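Local coordinates for protein Zgc:56074 (Danio rerio, PDB 3E9D) that probably hydrolyses fructose-2,6-bisphosphate, and fructose-1,6-bisphosphate as well, through a phosphohistidine intermediate, thereby lowering glycolytic flux, at residues Ala5-His11 / His177-His183; Lys129-Lys133 / His193-Asp197; Phe140-Phe144 / Phe225-Arg229; Arg188-Arg192 / Val211-Cys215; Leu198-Pro203 / Ile239-Phe243. All coordinates share one frame. Numbering follows the deposited sequence.

Interaction 1 of 5, residues Ala5-His11 / His177-His183; sequences ALTIVRH and HALMVSH. With PO4 (phosphate ion), chain C; PO4 (phosphate ion), chain D.
Apolar packing on the sheet face of Leu-6, Ile-8 and Met-180 starts this pair: Leu-6 CD1 lies 4.0 Å from Met-180 CB, and Ile-8 CG2 4.0 Å from Met-180 CE. On the opposite face Val-9 CG2 meets Leu-179 CD1 at 3.8 Å. Strands 5-10 and 177-182 run parallel, 4.7 Å apart at 20°, pairing Ala-5 with His-177 through Arg-10 with Ser-182. The ladder opens with Ala-178 N to Ala-5 O (2.8 Å), continues with Thr-7 N to Ala-178 O (2.9 Å) and closes with His-11 N to Ser-182 O (3.0 Å). These are central strands of the histidine phosphatase fold, their C-terminal ends delivering the catalytic His-11 (chi1 p) and His-183 (chi1 m), the probable transition-state stabilizer. A phosphate ion sits there: His-11 NE2 is 3.1 Å from its P, His-183 ND1 donates to its O1 (2.9 Å) while His-183 NE2 hydrogen-bonds Ser-57 OG, and extended Arg-10 donates from NE to its O2 (2.9 Å) and from NH1 to O2 of a second phosphate (2.8 Å).

Interaction 2 of 5, residues Lys129-Lys133 / His193-Asp197; sequences KTRFK and HLVED. With K (potassium ion), chain E.
This is packing between two helices of the histidine phosphatase fold: segments 129-133 and 193-197 cross at -100° with axes 12.2 Å apart, and the nearest CA pair, Lys-129 and His-193, is 7.2 Å apart. Segment 193-197 includes a wider pi-type turn. A salt bridge joins Lys-129 NZ to Asp-197 OD2 (2.8 Å), reached with Lys-129 chi1 and chi2 t and chi3 m. The same oxygen accepts a His-carboxylate hydrogen bond from His-193 ND1 (2.9 Å; chi1 t), so imidazole and ammonium share it. Aliphatic and aromatic contacts complete the interface: Lys-133 CG lies 4.1 Å from the centroid of the His-193 ring in an off-centre CH-pi contact, while the edge of the Phe-132 ring (chi1 t) puts CD2 3.8 Å from His-193 CD2 and CE2 3.8 Å from Leu-194 CD2. Val-195 O (2.7 Å) and Glu-196 O (3.2 Å) bind potassium, joined by Leu-198 O. Helix 125-146 thus packs across helix 184-197, whose Leu-194 rests on Phe-223 and Phe-225 of strand 220-230.

Interaction 3 of 5, residues Phe140-Phe144 / Phe225-Arg229; sequences FQRMF and FTIHR
Where a helix covers a beta-sheet, large apolar side chains usually fill the space between them, and strand segment 225-229 follows that rule against helical segment 140-144. The axes cross at -84°, 10.2 Å apart, with Phe-140 and Ile-227 the nearest CA pair at 7.4 Å. Phe-225 (chi1 m) comes first: its CD1 is 3.8 Å from Phe-140 CE1, with the two rings oblique at 62° and their centroids 5.8 Å apart. Two residues on, Ile-227 (chi1 p, chi2 t) points at the helix and sets CG2 over the face of the Phe-140 ring, 3.8 Å from its centroid, a CH-pi contact for which Phe-140 takes chi1 m. Ile-227 CD1 lies 3.8 Å from Phe-140 O and 4.2 Å from Phe-144 CD1. This is the alpha/beta layering of the histidine phosphatase fold: helix 125-146 lies across the central sheet, with Phe-140 also touching Phe-4 and Met-143 touching Leu-2 of strand 2-10. Arg-229 lies at the more exposed end; the extended side chain of Arg-229 brings CD 3.6 Å from Phe-144 CE2 (Phe-144 chi1 t), and NH1 lies 3.5 Å from Gln-141 OE1, while Gln-141 NE2 hydrogen-bonds Glu-145.

Interaction 4 of 5, residues Arg188-Arg192 / Val211-Cys215; sequences RISVR and VFSPC
Segment 188-192 is regular helix, with Arg-192 N hydrogen-bonded to Arg-188 O (3.2 Å), whereas in 211-215 helix 208-211 ends: Phe-212 is the first residue to leave helical phi/psi (-97/11), and from Ser-213 the chain runs extended. In this histidine phosphatase fold, two arginines one helical turn apart on helix 184-197 meet the loop that leads to strand 220-230. CA atoms lie 6.2 Å apart for Arg-188 and Pro-214 and 6.6 Å for Arg-192 and Phe-212. Between the arginines, Val-191 CG1 packs 3.5 Å from Val-211 O and 4.3 Å from Val-211 CG1. Arg-192, bent by chi3 m, lays its guanidinium flat on the Phe-212 ring, CZ 3.9 Å from the centroid with planes at 13°, a stacked cation-pi pair; Arg-192 NH1 also forms a salt bridge with Glu-196. Water 2 links Arg-192 NH2 (3.1 Å) to Phe-212 O (3.2 Å). Arg-188, chi1 to chi3 all t, converges on that same carbonyl with two donors: NE reaches Phe-212 O at 2.9 Å and NH2 at 3.0 Å.

Interaction 5 of 5, residues Leu198-Pro203 / Ile239-Phe243; sequences LQCCLP and IQGVF. With K (potassium ion), chain E.
The outermost strand of a sheet has backbone donors and acceptors on its outer edge to satisfy, and here a loop supplies part of them. Segment 198-203, without regular structure, runs beside strand segment 239-243 with end-to-end directions 31° apart. CA atoms pair Cys-200 with Ile-239 (4.9 Å) and Cys-201 with Gln-240 (4.8 Å), but there is a single bridge, Cys-201 with Gln-240. Cys-201 makes both backbone hydrogen bonds across the pair: its N donates to Ile-239 O (2.9 Å), and its O accepts from Gly-241 N (2.8 Å). Ile-239 N is met by water 3 (2.9 Å), which gives a weak bond to Gln-199 O (3.5 Å). The Gln-240 side chain (chi1 t, chi2 p) folds along its own strand so that NE2 donates to Gly-241 O (3.0 Å). Gly-241 is closely covered, Leu-202 CD2 being 4.1 Å from its CA, and a CB there would clash. Leu-198 CD1 packs on Ile-239 CD1 (3.6 Å). Leu-198 O binds potassium (2.7 Å), whose water 1 (3.2 Å) bonds weakly to Cys-200 O (3.3 Å). Beyond, a classic bulge puts Val-242 and Phe-243 opposite Arg-222. The chemistry is thus mostly backbone: the loop extends the sheet edge for one bridge, and ion and waters take up carbonyls around it.

The five contacts grade from core to surface. Interaction 1 is buried at the centre of the chain and rests on a full backbone ladder; interaction 5 borrows the same chemistry at the sheet's edge but keeps just one bridge. Interactions 2 and 3 share helix 125-146, charged and mixed in the first, apolar and aromatic in the second, and they meet where Leu-194 packs on Phe-225. Interactions 2 and 4 share helix 184-197, and both put charged side chains toward the more exposed side. Potassium joins interactions 2 and 5, whereas Arg-10 NH1, 3.0 Å from Cys-215 O, ties the phosphate-binding end of interaction 1 to the loop of interaction 4.

Interaction 1 of 5, residues Ala5-His11 / His177-His183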
# COMPACT_ATOMS: atom_id res chain seq x y z
N ALA A 5 7.60 -9.15 5.45
CA ALA A 5 7.21 -8.67 4.13
C ALA A 5 5.94 -7.86 4.25
O ALA A 5 5.07 -8.15 5.10
CB ALA A 5 6.99 -9.85 3.18
N LEU A 6 5.84 -6.82 3.42
CA LEU A 6 4.62 -6.04 3.33
C LEU A 6 4.16 -6.00 1.87
O LEU A 6 4.87 -5.44 1.02
CB LEU A 6 4.84 -4.61 3.84
CG LEU A 6 3.64 -3.69 3.67
CD1 LEU A 6 2.52 -4.11 4.61
CD2 LEU A 6 4.00 -2.21 3.91
N THR A 7 2.99 -6.58 1.60
CA THR A 7 2.40 -6.52 0.26
C THR A 7 1.33 -5.46 0.26
O THR A 7 0.46 -5.45 1.13
CB THR A 7 1.80 -7.87 -0.16
OG1 THR A 7 2.86 -8.83 -0.25
CG2 THR A 7 1.08 -7.77 -1.52
N ILE A 8 1.39 -4.56 -0.72
CA ILE A 8 0.51 -3.40 -0.76
C ILE A 8 -0.32 -3.46 -2.03
O ILE A 8 0.23 -3.56 -3.14
CB ILE A 8 1.33 -2.10 -0.79
CG1 ILE A 8 2.24 -1.99 0.46
CG2 ILE A 8 0.38 -0.86 -0.92
CD1 ILE A 8 3.29 -0.83 0.37
N VAL A 9 -1.64 -3.38 -1.88
CA VAL A 9 -2.55 -3.50 -3.03
C VAL A 9 -3.52 -2.32 -3.06
O VAL A 9 -4.13 -2.00 -2.05
CB VAL A 9 -3.35 -4.85 -2.97
CG1 VAL A 9 -4.22 -5.05 -4.24
CG2 VAL A 9 -2.40 -6.04 -2.75
N ARG A 10 -3.64 -1.67 -4.21
CA ARG A 10 -4.72 -0.68 -4.39
C ARG A 10 -6.08 -1.39 -4.62
O ARG A 10 -6.14 -2.44 -5.28
CB ARG A 10 -4.40 0.27 -5.55
CG ARG A 10 -5.51 1.32 -5.81
CD ARG A 10 -5.15 2.27 -6.96
NE ARG A 10 -6.26 3.18 -7.21
CZ ARG A 10 -6.60 3.64 -8.41
NH1 ARG A 10 -5.92 3.29 -9.51
NH2 ARG A 10 -7.64 4.44 -8.52
N HIS A 11 -7.16 -0.82 -4.11
CA HIS A 11 -8.50 -1.40 -4.29
C HIS A 11 -8.84 -1.58 -5.79
O HIS A 11 -8.28 -0.89 -6.67
CB HIS A 11 -9.57 -0.49 -3.63
CG HIS A 11 -9.77 0.79 -4.37
ND1 HIS A 11 -10.61 0.88 -5.46
CD2 HIS A 11 -9.19 2.00 -4.24
CE1 HIS A 11 -10.56 2.10 -5.97
NE2 HIS A 11 -9.70 2.80 -5.25
N HIS A 177 4.31 -11.85 7.18
CA HIS A 177 3.91 -11.21 5.93
C HIS A 177 2.58 -10.50 6.09
O HIS A 177 1.54 -11.15 6.29
CB HIS A 177 3.80 -12.25 4.81
CG HIS A 177 3.80 -11.67 3.42
ND1 HIS A 177 4.35 -12.34 2.35
CD2 HIS A 177 3.32 -10.50 2.94
CE1 HIS A 177 4.22 -11.60 1.26
NE2 HIS A 177 3.60 -10.48 1.59
N ALA A 178 2.63 -9.17 6.02
CA ALA A 178 1.43 -8.34 6.16
C ALA A 178 0.88 -7.96 4.79
O ALA A 178 1.64 -7.72 3.85
CB ALA A 178 1.75 -7.08 6.96
N LEU A 179 -0.45 -7.91 4.69
CA LEU A 179 -1.14 -7.38 3.51
C LEU A 179 -1.74 -6.03 3.86
O LEU A 179 -2.33 -5.88 4.92
CB LEU A 179 -2.24 -8.34 3.05
CG LEU A 179 -3.17 -7.91 1.90
CD1 LEU A 179 -2.34 -7.79 0.61
CD2 LEU A 179 -4.30 -8.96 1.73
N MET A 180 -1.59 -5.05 2.97
CA MET A 180 -2.13 -3.72 3.20
C MET A 180 -2.96 -3.42 1.96
O MET A 180 -2.46 -3.52 0.84
CB MET A 180 -0.98 -2.71 3.39
CG MET A 180 -1.39 -1.22 3.36
SD MET A 180 0.08 -0.10 3.37
CE MET A 180 -0.56 1.21 2.34
N VAL A 181 -4.23 -3.04 2.15
CA VAL A 181 -5.10 -2.70 1.02
C VAL A 181 -5.55 -1.25 1.18
O VAL A 181 -6.13 -0.90 2.20
CB VAL A 181 -6.29 -3.70 0.85
CG1 VAL A 181 -7.13 -3.35 -0.40
CG2 VAL A 181 -5.74 -5.13 0.69
N SER A 182 -5.26 -0.43 0.17
CA SER A 182 -5.42 1.01 0.28
C SER A 182 -5.76 1.67 -1.07
O SER A 182 -6.43 1.07 -1.93
CB SER A 182 -4.15 1.63 0.93
OG SER A 182 -4.32 3.01 1.26
N HIS A 183 -5.29 2.90 -1.25
CA HIS A 183 -5.77 3.78 -2.29
C HIS A 183 -4.60 4.41 -3.06
O HIS A 183 -3.50 4.53 -2.51
CB HIS A 183 -6.65 4.85 -1.66
CG HIS A 183 -7.78 4.29 -0.87
ND1 HIS A 183 -9.01 4.03 -1.42
CD2 HIS A 183 -7.85 3.90 0.43
CE1 HIS A 183 -9.80 3.51 -0.50
NE2 HIS A 183 -9.12 3.42 0.63
P PO4 C . -8.69 5.70 -5.07
O1 PO4 C . -9.50 5.53 -3.81
O2 PO4 C . -7.50 4.77 -5.13
O3 PO4 C . -9.54 5.41 -6.28
O4 PO4 C . -8.23 7.14 -5.19
P PO4 D . -7.74 4.48 -12.41
O1 PO4 D . -7.92 5.44 -11.25
O2 PO4 D . -6.43 3.71 -12.22
O3 PO4 D . -8.91 3.51 -12.52
O4 PO4 D . -7.69 5.28 -13.71

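Interaction 2 of 5, residues Lys129-Lys133 / His193-Asp197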
# COMPACT_ATOMS: atom_id res chain seq x y z
N LYS A 129 1.24 11.98 4.19
CA LYS A 129 2.47 11.31 4.60
C LYS A 129 2.56 11.09 6.11
O LYS A 129 3.01 10.03 6.57
CB LYS A 129 3.70 12.09 4.10
CG LYS A 129 5.02 11.35 4.32
CD LYS A 129 6.23 12.29 4.12
CE LYS A 129 6.38 12.70 2.67
NZ LYS A 129 7.66 13.48 2.44
N THR A 130 2.15 12.11 6.89
CA THR A 130 2.05 11.96 8.33
C THR A 130 1.16 10.77 8.73
O THR A 130 1.51 10.01 9.64
CB THR A 130 1.56 13.27 8.98
OG1 THR A 130 2.56 14.28 8.75
CG2 THR A 130 1.32 13.11 10.48
N ARG A 131 0.03 10.59 8.04
CA ARG A 131 -0.84 9.42 8.28
C ARG A 131 -0.12 8.08 8.04
O ARG A 131 -0.24 7.15 8.84
CB ARG A 131 -2.12 9.49 7.44
CG ARG A 131 -3.10 10.57 7.92
CD ARG A 131 -4.51 10.29 7.41
NE ARG A 131 -4.73 10.62 5.99
CZ ARG A 131 -4.92 9.73 5.02
NH1 ARG A 131 -4.87 8.42 5.27
NH2 ARG A 131 -5.19 10.14 3.79
N PHE A 132 0.61 8.00 6.93
CA PHE A 132 1.40 6.81 6.64
C PHE A 132 2.49 6.57 7.70
O PHE A 132 2.68 5.43 8.14
CB PHE A 132 2.02 6.84 5.24
CG PHE A 132 2.81 5.59 4.90
CD1 PHE A 132 2.18 4.35 4.85
CD2 PHE A 132 4.18 5.66 4.64
CE1 PHE A 132 2.89 3.19 4.54
CE2 PHE A 132 4.91 4.52 4.31
CZ PHE A 132 4.27 3.27 4.26
N LYS A 133 3.16 7.64 8.13
CA LYS A 133 4.17 7.55 9.20
C LYS A 133 3.55 7.01 10.50
O LYS A 133 4.17 6.19 11.19
CB LYS A 133 4.82 8.91 9.49
CG LYS A 133 5.81 9.40 8.41
CD LYS A 133 6.43 10.73 8.86
CE LYS A 133 6.94 11.56 7.70
NZ LYS A 133 7.13 13.01 8.11
N HIS A 193 7.70 8.06 0.37
CA HIS A 193 8.23 8.17 1.73
C HIS A 193 9.24 7.04 2.04
O HIS A 193 10.36 7.30 2.48
CB HIS A 193 7.13 8.17 2.79
CG HIS A 193 7.67 8.14 4.19
ND1 HIS A 193 8.39 9.19 4.72
CD2 HIS A 193 7.62 7.19 5.15
CE1 HIS A 193 8.76 8.88 5.96
NE2 HIS A 193 8.29 7.68 6.25
N LEU A 194 8.84 5.81 1.77
CA LEU A 194 9.71 4.64 1.96
C LEU A 194 11.02 4.74 1.17
O LEU A 194 12.10 4.51 1.73
CB LEU A 194 8.97 3.37 1.58
CG LEU A 194 7.81 2.91 2.49
CD1 LEU A 194 7.24 1.61 1.97
CD2 LEU A 194 8.22 2.76 3.97
N VAL A 195 10.92 5.14 -0.10
CA VAL A 195 12.07 5.11 -1.00
C VAL A 195 13.00 6.32 -0.83
O VAL A 195 14.22 6.18 -0.74
CB VAL A 195 11.60 4.98 -2.46
CG1 VAL A 195 12.76 5.18 -3.43
CG2 VAL A 195 10.95 3.60 -2.67
N GLU A 196 12.41 7.51 -0.77
CA GLU A 196 13.16 8.75 -0.74
C GLU A 196 13.49 9.23 0.69
O GLU A 196 14.65 9.53 1.00
CB GLU A 196 12.40 9.81 -1.54
CG GLU A 196 13.26 10.84 -2.20
CD GLU A 196 12.49 11.70 -3.18
OE1 GLU A 196 13.08 12.05 -4.25
OE2 GLU A 196 11.32 12.04 -2.90
N ASP A 197 12.49 9.28 1.56
CA ASP A 197 12.69 9.82 2.92
C ASP A 197 13.47 8.89 3.81
O ASP A 197 14.18 9.34 4.69
CB ASP A 197 11.35 10.15 3.59
CG ASP A 197 10.58 11.24 2.87
OD1 ASP A 197 11.19 12.00 2.08
OD2 ASP A 197 9.35 11.32 3.08
K K E . 16.50 7.00 0.39
O HOH W 1 16.27 4.89 -2.00

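Interaction 3 of 5, residues Phe140-Phe144 / Phe225-Arg229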
# COMPACT_ATOMS: atom_id res chain seq x y z
N PHE A 140 4.67 -1.46 12.98
CA PHE A 140 5.87 -2.03 13.60
C PHE A 140 5.56 -2.58 15.00
O PHE A 140 5.99 -3.68 15.35
CB PHE A 140 7.02 -1.01 13.72
CG PHE A 140 7.58 -0.51 12.40
CD1 PHE A 140 7.24 -1.11 11.19
CD2 PHE A 140 8.47 0.56 12.39
CE1 PHE A 140 7.77 -0.63 9.98
CE2 PHE A 140 9.01 1.04 11.18
CZ PHE A 140 8.65 0.45 9.98
N GLN A 141 4.84 -1.79 15.79
CA GLN A 141 4.54 -2.16 17.17
C GLN A 141 3.69 -3.44 17.20
O GLN A 141 3.98 -4.37 17.96
CB GLN A 141 3.87 -1.01 17.93
CG GLN A 141 3.47 -1.35 19.38
CD GLN A 141 4.66 -1.71 20.28
OE1 GLN A 141 5.74 -1.12 20.17
NE2 GLN A 141 4.46 -2.69 21.17
N ARG A 142 2.66 -3.48 16.36
CA ARG A 142 1.80 -4.65 16.26
C ARG A 142 2.52 -5.91 15.75
O ARG A 142 2.30 -6.99 16.26
CB ARG A 142 0.56 -4.37 15.39
CG ARG A 142 -0.46 -5.53 15.38
CD ARG A 142 -1.57 -5.31 14.36
NE ARG A 142 -2.40 -4.16 14.72
CZ ARG A 142 -3.50 -4.24 15.48
NH1 ARG A 142 -3.92 -5.41 15.94
NH2 ARG A 142 -4.18 -3.14 15.76
N MET A 143 3.37 -5.76 14.73
CA MET A 143 4.13 -6.90 14.19
C MET A 143 5.10 -7.43 15.25
O MET A 143 5.25 -8.64 15.43
CB MET A 143 4.90 -6.55 12.90
CG MET A 143 4.03 -6.17 11.66
SD MET A 143 2.77 -7.43 11.20
CE MET A 143 1.37 -6.69 11.99
N PHE A 144 5.75 -6.50 15.94
CA PHE A 144 6.72 -6.88 16.96
C PHE A 144 6.05 -7.61 18.12
O PHE A 144 6.55 -8.62 18.56
CB PHE A 144 7.48 -5.65 17.46
CG PHE A 144 8.75 -5.98 18.17
CD1 PHE A 144 9.92 -6.20 17.46
CD2 PHE A 144 8.78 -6.07 19.55
CE1 PHE A 144 11.10 -6.50 18.12
CE2 PHE A 144 9.95 -6.37 20.23
CZ PHE A 144 11.11 -6.59 19.51
N PHE A 225 10.82 -5.30 5.36
CA PHE A 225 11.28 -4.45 6.46
C PHE A 225 12.08 -5.26 7.46
O PHE A 225 11.72 -6.40 7.80
CB PHE A 225 10.09 -3.86 7.22
CG PHE A 225 9.30 -2.85 6.45
CD1 PHE A 225 9.50 -1.49 6.68
CD2 PHE A 225 8.36 -3.24 5.50
CE1 PHE A 225 8.76 -0.52 5.99
CE2 PHE A 225 7.63 -2.28 4.77
CZ PHE A 225 7.82 -0.92 5.03
N THR A 226 13.17 -4.69 7.95
CA THR A 226 13.84 -5.23 9.12
C THR A 226 13.77 -4.16 10.20
O THR A 226 14.18 -3.02 9.98
CB THR A 226 15.29 -5.62 8.83
OG1 THR A 226 15.29 -6.70 7.88
CG2 THR A 226 15.99 -6.07 10.10
N ILE A 227 13.23 -4.55 11.36
CA ILE A 227 13.02 -3.60 12.44
C ILE A 227 13.80 -4.01 13.70
O ILE A 227 13.93 -5.22 13.99
CB ILE A 227 11.52 -3.35 12.74
CG1 ILE A 227 10.80 -4.63 13.16
CG2 ILE A 227 10.79 -2.71 11.51
CD1 ILE A 227 9.36 -4.38 13.73
N HIS A 228 14.31 -2.99 14.39
CA HIS A 228 15.08 -3.07 15.63
C HIS A 228 14.39 -2.26 16.72
O HIS A 228 13.71 -1.28 16.45
CB HIS A 228 16.50 -2.48 15.44
CG HIS A 228 17.44 -3.36 14.67
ND1 HIS A 228 18.79 -3.43 14.94
CD2 HIS A 228 17.22 -4.20 13.62
CE1 HIS A 228 19.37 -4.27 14.10
NE2 HIS A 228 18.43 -4.76 13.29
N ARG A 229 14.58 -2.68 17.97
CA ARG A 229 14.11 -1.94 19.12
C ARG A 229 15.32 -1.34 19.83
O ARG A 229 16.28 -2.05 20.15
CB ARG A 229 13.39 -2.89 20.05
CG ARG A 229 12.47 -2.25 21.04
CD ARG A 229 11.38 -3.27 21.36
NE ARG A 229 10.73 -2.96 22.61
CZ ARG A 229 9.51 -2.46 22.71
NH1 ARG A 229 8.77 -2.24 21.62
NH2 ARG A 229 9.03 -2.21 23.92

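Interaction 4 of 5, residues Arg188-Arg192 / Val211-Cys215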
# COMPACT_ATOMS: atom_id res chain seq x y z
N ARG A 188 0.90 6.04 -3.44
CA ARG A 188 1.95 6.75 -4.17
C ARG A 188 2.79 7.58 -3.22
O ARG A 188 4.02 7.53 -3.26
CB ARG A 188 1.37 7.65 -5.26
CG ARG A 188 2.42 7.99 -6.32
CD ARG A 188 1.76 8.66 -7.53
NE ARG A 188 2.73 8.86 -8.61
CZ ARG A 188 2.49 9.58 -9.70
NH1 ARG A 188 1.32 10.19 -9.85
NH2 ARG A 188 3.44 9.71 -10.64
N ILE A 189 2.10 8.33 -2.36
CA ILE A 189 2.78 9.15 -1.36
C ILE A 189 3.60 8.28 -0.40
O ILE A 189 4.75 8.62 -0.07
CB ILE A 189 1.77 10.09 -0.63
CG1 ILE A 189 1.28 11.16 -1.63
CG2 ILE A 189 2.43 10.76 0.61
CD1 ILE A 189 -0.08 11.84 -1.25
N SER A 190 3.03 7.14 0.01
CA SER A 190 3.69 6.21 0.94
C SER A 190 4.94 5.56 0.35
O SER A 190 5.98 5.48 1.02
CB SER A 190 2.71 5.12 1.38
OG SER A 190 1.59 5.71 2.06
N VAL A 191 4.83 5.10 -0.90
CA VAL A 191 5.98 4.55 -1.61
C VAL A 191 7.13 5.56 -1.66
O VAL A 191 8.29 5.20 -1.39
CB VAL A 191 5.60 4.04 -3.04
CG1 VAL A 191 6.83 3.77 -3.87
CG2 VAL A 191 4.74 2.76 -2.94
N ARG A 192 6.82 6.81 -2.00
CA ARG A 192 7.87 7.83 -2.07
C ARG A 192 8.51 8.08 -0.69
O ARG A 192 9.72 8.29 -0.60
CB ARG A 192 7.36 9.17 -2.67
CG ARG A 192 8.52 10.19 -2.86
CD ARG A 192 8.09 11.48 -3.58
NE ARG A 192 7.90 11.30 -5.02
CZ ARG A 192 8.86 11.39 -5.94
NH1 ARG A 192 10.13 11.63 -5.60
NH2 ARG A 192 8.56 11.22 -7.23
N VAL A 211 9.13 3.05 -10.13
CA VAL A 211 9.01 3.16 -8.66
C VAL A 211 8.00 4.24 -8.27
O VAL A 211 7.17 4.04 -7.38
CB VAL A 211 10.37 3.48 -7.99
CG1 VAL A 211 10.20 3.70 -6.50
CG2 VAL A 211 11.36 2.35 -8.26
N PHE A 212 8.07 5.39 -8.93
CA PHE A 212 7.26 6.54 -8.56
C PHE A 212 5.96 6.71 -9.39
O PHE A 212 5.29 7.74 -9.28
CB PHE A 212 8.11 7.82 -8.62
CG PHE A 212 9.27 7.82 -7.65
CD1 PHE A 212 9.06 7.61 -6.28
CD2 PHE A 212 10.57 8.04 -8.09
CE1 PHE A 212 10.13 7.61 -5.36
CE2 PHE A 212 11.65 8.03 -7.18
CZ PHE A 212 11.43 7.84 -5.82
N SER A 213 5.60 5.71 -10.19
CA SER A 213 4.41 5.77 -11.05
C SER A 213 3.09 5.65 -10.26
O SER A 213 3.10 5.20 -9.10
CB SER A 213 4.49 4.69 -12.15
OG SER A 213 4.45 3.40 -11.57
N PRO A 214 1.96 6.09 -10.85
CA PRO A 214 0.68 5.90 -10.16
C PRO A 214 0.30 4.41 -10.14
O PRO A 214 0.62 3.69 -11.10
CB PRO A 214 -0.32 6.73 -10.98
CG PRO A 214 0.31 6.94 -12.33
CD PRO A 214 1.81 6.70 -12.20
N CYS A 215 -0.31 3.93 -9.06
CA CYS A 215 -0.66 2.51 -8.95
C CYS A 215 -1.98 2.19 -9.65
O CYS A 215 -2.98 2.90 -9.42
CB CYS A 215 -0.76 2.07 -7.49
SG CYS A 215 -0.91 0.25 -7.32
O HOH W 2 5.79 10.84 -8.54

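Interaction 5 of 5, residues Leu198-Pro203 / Ile239-Phe243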
# COMPACT_ATOMS: atom_id res chain seq x y z
N LEU A 198 13.34 7.59 3.61
CA LEU A 198 13.99 6.62 4.49
C LEU A 198 15.20 5.97 3.81
O LEU A 198 15.34 6.06 2.59
CB LEU A 198 12.98 5.56 4.95
CG LEU A 198 11.72 6.12 5.65
CD1 LEU A 198 10.82 5.00 6.15
CD2 LEU A 198 12.08 7.07 6.81
N GLN A 199 16.07 5.33 4.60
CA GLN A 199 17.12 4.45 4.07
C GLN A 199 16.43 3.28 3.36
O GLN A 199 15.62 2.59 3.96
CB GLN A 199 18.06 3.97 5.19
CG GLN A 199 18.88 2.72 4.88
CD GLN A 199 20.19 2.98 4.14
OE1 GLN A 199 20.59 4.13 3.91
NE2 GLN A 199 20.88 1.91 3.77
N CYS A 200 16.74 3.08 2.09
CA CYS A 200 16.00 2.10 1.29
C CYS A 200 16.87 1.53 0.19
O CYS A 200 17.64 2.27 -0.43
CB CYS A 200 14.76 2.77 0.69
SG CYS A 200 13.57 1.60 -0.10
N CYS A 201 16.74 0.22 -0.04
CA CYS A 201 17.43 -0.46 -1.12
C CYS A 201 16.43 -0.82 -2.21
O CYS A 201 15.30 -1.22 -1.92
CB CYS A 201 18.14 -1.74 -0.64
SG CYS A 201 19.16 -1.58 0.90
N LEU A 202 16.85 -0.66 -3.45
CA LEU A 202 16.04 -1.01 -4.60
C LEU A 202 16.86 -1.96 -5.47
O LEU A 202 18.06 -1.72 -5.66
CB LEU A 202 15.62 0.25 -5.37
CG LEU A 202 14.59 1.21 -4.76
CD1 LEU A 202 14.47 2.44 -5.60
CD2 LEU A 202 13.21 0.55 -4.60
N PRO A 203 16.22 -3.01 -6.03
CA PRO A 203 16.86 -4.11 -6.75
C PRO A 203 17.38 -3.72 -8.14
O PRO A 203 17.03 -2.64 -8.65
CB PRO A 203 15.73 -5.14 -6.86
CG PRO A 203 14.47 -4.28 -6.94
CD PRO A 203 14.75 -3.14 -6.00
N ILE A 239 15.00 -1.32 4.71
CA ILE A 239 13.79 -1.41 3.89
C ILE A 239 14.26 -1.82 2.49
O ILE A 239 15.11 -1.15 1.88
CB ILE A 239 13.03 -0.06 3.87
CG1 ILE A 239 12.70 0.38 5.32
CG2 ILE A 239 11.76 -0.16 3.00
CD1 ILE A 239 12.18 1.79 5.45
N GLN A 240 13.74 -2.94 1.99
CA GLN A 240 14.11 -3.43 0.67
C GLN A 240 12.89 -3.40 -0.23
O GLN A 240 11.90 -4.10 0.03
CB GLN A 240 14.69 -4.85 0.75
CG GLN A 240 14.88 -5.55 -0.64
CD GLN A 240 16.16 -5.11 -1.36
OE1 GLN A 240 17.24 -5.13 -0.79
NE2 GLN A 240 16.03 -4.71 -2.63
N GLY A 241 12.96 -2.59 -1.29
CA GLY A 241 11.93 -2.64 -2.32
C GLY A 241 12.08 -3.92 -3.12
O GLY A 241 13.19 -4.34 -3.41
N VAL A 242 10.97 -4.57 -3.44
CA VAL A 242 11.03 -5.80 -4.27
C VAL A 242 10.40 -5.54 -5.64
O VAL A 242 11.06 -5.73 -6.67
CB VAL A 242 10.38 -7.02 -3.56
CG1 VAL A 242 10.51 -8.30 -4.38
CG2 VAL A 242 10.99 -7.22 -2.14
N PHE A 243 9.15 -5.10 -5.67
CA PHE A 243 8.49 -4.70 -6.91
C PHE A 243 7.44 -3.63 -6.59
O PHE A 243 6.98 -3.52 -5.44
CB PHE A 243 7.91 -5.90 -7.69
CG PHE A 243 6.96 -6.80 -6.89
CD1 PHE A 243 5.62 -6.46 -6.72
CD2 PHE A 243 7.43 -8.00 -6.33
CE1 PHE A 243 4.73 -7.30 -6.01
CE2 PHE A 243 6.56 -8.86 -5.61
CZ PHE A 243 5.21 -8.51 -5.45
K K E . 16.50 7.00 0.39
O HOH W 3 17.54 -0.31 3.66
O HOH W 1 16.27 4.89 -2.00